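Local coordinates for Lin1889 protein (Listeria innocua Clip11262, PDB 3B57) that binds a magnesium ion through an HD-type domain and is probably a metal-dependent phosphohydrolase, though its actual substrate is unknown, at residues G45-I51 with I114-V119. Residues are numbered along the deposited sequence; the frame is centred on the assembly and turned at random.
Sequences GGDLFTI and IEEKIV
Glu-115 reaches across to the backbone of Asp-47 in a contact between the starts of two helices of the HD domain, 48-57 and 114-125, where a carboxylate secures the turn that leads into the first helix. Its OE2 accepts from Asp-47 N over 2.7 Å in a nearly straight bond (165°), using the anti lone pair, the one facing away from OE1. Asp-47 is the N-cap residue: its own OD1 receives Thr-50 N from above the carboxylate plane. The cap residue is thus held twice, its amide by a side chain of helix 114-125 and its carboxylate by the first turn of its own. The Glu-115 chain bends at chi2 (87°), which brings the acid round to the turn and leaves its methylene elbow against the helix; there CG meets Thr-50 CG2 and, at 3.6 Å, Ile-51 CG1, each side chain crossing it at about a right angle. Gly-46, at backbone angles suited to glycine, puts its CA 3.8 Å from Ile-114 CG2. One turn further along helix 114-125, Ile-118 CG1 lies near Ile-51 CD1, and the side chains of Ile-51 and Val-119 pass in opposite directions, with Ile-51 CG2 4.1 Å from Val-119 CG2. The side chain of Val-119 lies about 5 Å from those of the magnesium ligands His-58 and Asp-123, without touching them. Helix 27-44 packs against Ile-51 and Ile-118, while helix 87-100 covers Thr-50 and Val-119.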
loop_
_atom_site.group_PDB
_atom_site.type_symbol
_atom_site.label_atom_id
_atom_site.label_comp_id
_atom_site.label_asym_id
_atom_site.label_seq_id
_atom_site.Cartn_x
_atom_site.Cartn_y
_atom_site.Cartn_z
ATOM N N GLY A 45 -14.067 5.941 -29.112
ATOM C CA GLY A 45 -14.962 6.979 -29.590
ATOM C C GLY A 45 -15.818 7.654 -28.532
ATOM O O GLY A 45 -15.647 7.402 -27.339
ATOM N N GLY A 46 -16.733 8.517 -28.978
ATOM C CA GLY A 46 -17.624 9.238 -28.082
ATOM C C GLY A 46 -17.340 10.730 -28.101
ATOM O O GLY A 46 -16.334 11.160 -28.663
ATOM N N ASP A 47 -18.227 11.517 -27.494
ATOM C CA ASP A 47 -18.081 12.977 -27.417
ATOM C C ASP A 47 -16.967 13.293 -26.415
ATOM O O ASP A 47 -17.200 13.341 -25.201
ATOM C CB ASP A 47 -19.404 13.608 -26.937
ATOM C CG ASP A 47 -19.446 15.141 -27.092
ATOM O OD1 ASP A 47 -18.408 15.811 -26.836
ATOM O OD2 ASP A 47 -20.538 15.668 -27.449
ATOM N N LEU A 48 -15.765 13.524 -26.929
ATOM C CA LEU A 48 -14.611 13.817 -26.086
ATOM C C LEU A 48 -14.836 14.954 -25.083
ATOM O O LEU A 48 -14.374 14.897 -23.939
ATOM C CB LEU A 48 -13.395 14.129 -26.970
ATOM C CG LEU A 48 -12.041 14.388 -26.303
ATOM C CD1 LEU A 48 -11.649 13.208 -25.416
ATOM C CD2 LEU A 48 -10.999 14.615 -27.376
ATOM N N PHE A 49 -15.545 15.992 -25.509
ATOM C CA PHE A 49 -15.812 17.132 -24.639
ATOM C C PHE A 49 -16.767 16.747 -23.524
ATOM O O PHE A 49 -16.626 17.170 -22.375
ATOM C CB PHE A 49 -16.409 18.281 -25.450
ATOM C CG PHE A 49 -16.809 19.459 -24.620
ATOM C CD1 PHE A 49 -18.152 19.738 -24.390
ATOM C CD2 PHE A 49 -15.843 20.283 -24.055
ATOM C CE1 PHE A 49 -18.530 20.824 -23.606
ATOM C CE2 PHE A 49 -16.209 21.369 -23.272
ATOM C CZ PHE A 49 -17.559 21.641 -23.046
ATOM N N THR A 50 -17.751 15.944 -23.877
ATOM C CA THR A 50 -18.723 15.508 -22.908
ATOM C C THR A 50 -18.058 14.590 -21.863
ATOM O O THR A 50 -18.407 14.626 -20.676
ATOM C CB THR A 50 -19.880 14.814 -23.649
ATOM O OG1 THR A 50 -21.074 15.578 -23.457
ATOM C CG2 THR A 50 -20.089 13.393 -23.171
ATOM N N ILE A 51 -17.081 13.804 -22.327
ATOM C CA ILE A 51 -16.306 12.852 -21.517
ATOM C C ILE A 51 -15.299 13.559 -20.617
ATOM O O ILE A 51 -15.242 13.315 -19.414
ATOM C CB ILE A 51 -15.524 11.864 -22.448
ATOM C CG1 ILE A 51 -16.512 10.893 -23.116
ATOM C CG2 ILE A 51 -14.420 11.134 -21.670
ATOM C CD1 ILE A 51 -15.944 10.131 -24.302
ATOM N N ILE A 114 -21.666 5.129 -24.656
ATOM C CA ILE A 114 -20.240 4.853 -24.567
ATOM C C ILE A 114 -19.544 5.860 -23.666
ATOM O O ILE A 114 -18.619 5.507 -22.931
ATOM C CB ILE A 114 -19.545 4.857 -25.936
ATOM C CG1 ILE A 114 -18.147 4.247 -25.781
ATOM C CG2 ILE A 114 -19.411 6.277 -26.462
ATOM C CD1 ILE A 114 -17.678 3.452 -26.978
ATOM N N GLU A 115 -19.981 7.116 -23.713
ATOM C CA GLU A 115 -19.372 8.134 -22.862
ATOM C C GLU A 115 -19.492 7.697 -21.397
ATOM O O GLU A 115 -18.535 7.794 -20.634
ATOM C CB GLU A 115 -20.048 9.497 -23.058
ATOM C CG GLU A 115 -19.766 10.191 -24.395
ATOM C CD GLU A 115 -20.721 9.785 -25.521
ATOM O OE1 GLU A 115 -21.787 9.179 -25.234
ATOM O OE2 GLU A 115 -20.407 10.091 -26.701
ATOM N N GLU A 116 -20.663 7.207 -21.005
ATOM C CA GLU A 116 -20.831 6.756 -19.633
ATOM C C GLU A 116 -19.954 5.537 -19.356
ATOM O O GLU A 116 -19.519 5.314 -18.227
ATOM C CB GLU A 116 -22.294 6.426 -19.355
ATOM C CG GLU A 116 -23.219 7.591 -19.608
ATOM C CD GLU A 116 -24.679 7.204 -19.485
ATOM O OE1 GLU A 116 -25.077 6.168 -20.069
ATOM O OE2 GLU A 116 -25.438 7.944 -18.819
ATOM N N LYS A 117 -19.689 4.744 -20.387
ATOM C CA LYS A 117 -18.845 3.568 -20.216
ATOM C C LYS A 117 -17.389 3.967 -20.050
ATOM O O LYS A 117 -16.721 3.509 -19.127
ATOM C CB LYS A 117 -18.986 2.636 -21.407
ATOM C CG LYS A 117 -20.293 1.891 -21.415
ATOM C CD LYS A 117 -20.429 1.100 -22.692
ATOM C CE LYS A 117 -21.551 0.103 -22.568
ATOM N NZ LYS A 117 -21.260 -0.873 -21.465
ATOM N N ILE A 118 -16.901 4.822 -20.941
ATOM C CA ILE A 118 -15.525 5.275 -20.863
ATOM C C ILE A 118 -15.179 5.809 -19.469
ATOM O O ILE A 118 -14.326 5.241 -18.795
ATOM C CB ILE A 118 -15.249 6.396 -21.876
ATOM C CG1 ILE A 118 -15.785 6.007 -23.254
ATOM C CG2 ILE A 118 -13.762 6.692 -21.926
ATOM C CD1 ILE A 118 -15.181 4.750 -23.819
ATOM N N VAL A 119 -15.841 6.886 -19.038
ATOM C CA VAL A 119 -15.557 7.499 -17.734
ATOM C C VAL A 119 -15.589 6.506 -16.601
ATOM O O VAL A 119 -14.684 6.464 -15.758
ATOM C CB VAL A 119 -16.535 8.640 -17.398
ATOM C CG1 VAL A 119 -16.347 9.081 -15.954
ATOM C CG2 VAL A 119 -16.278 9.814 -18.319
#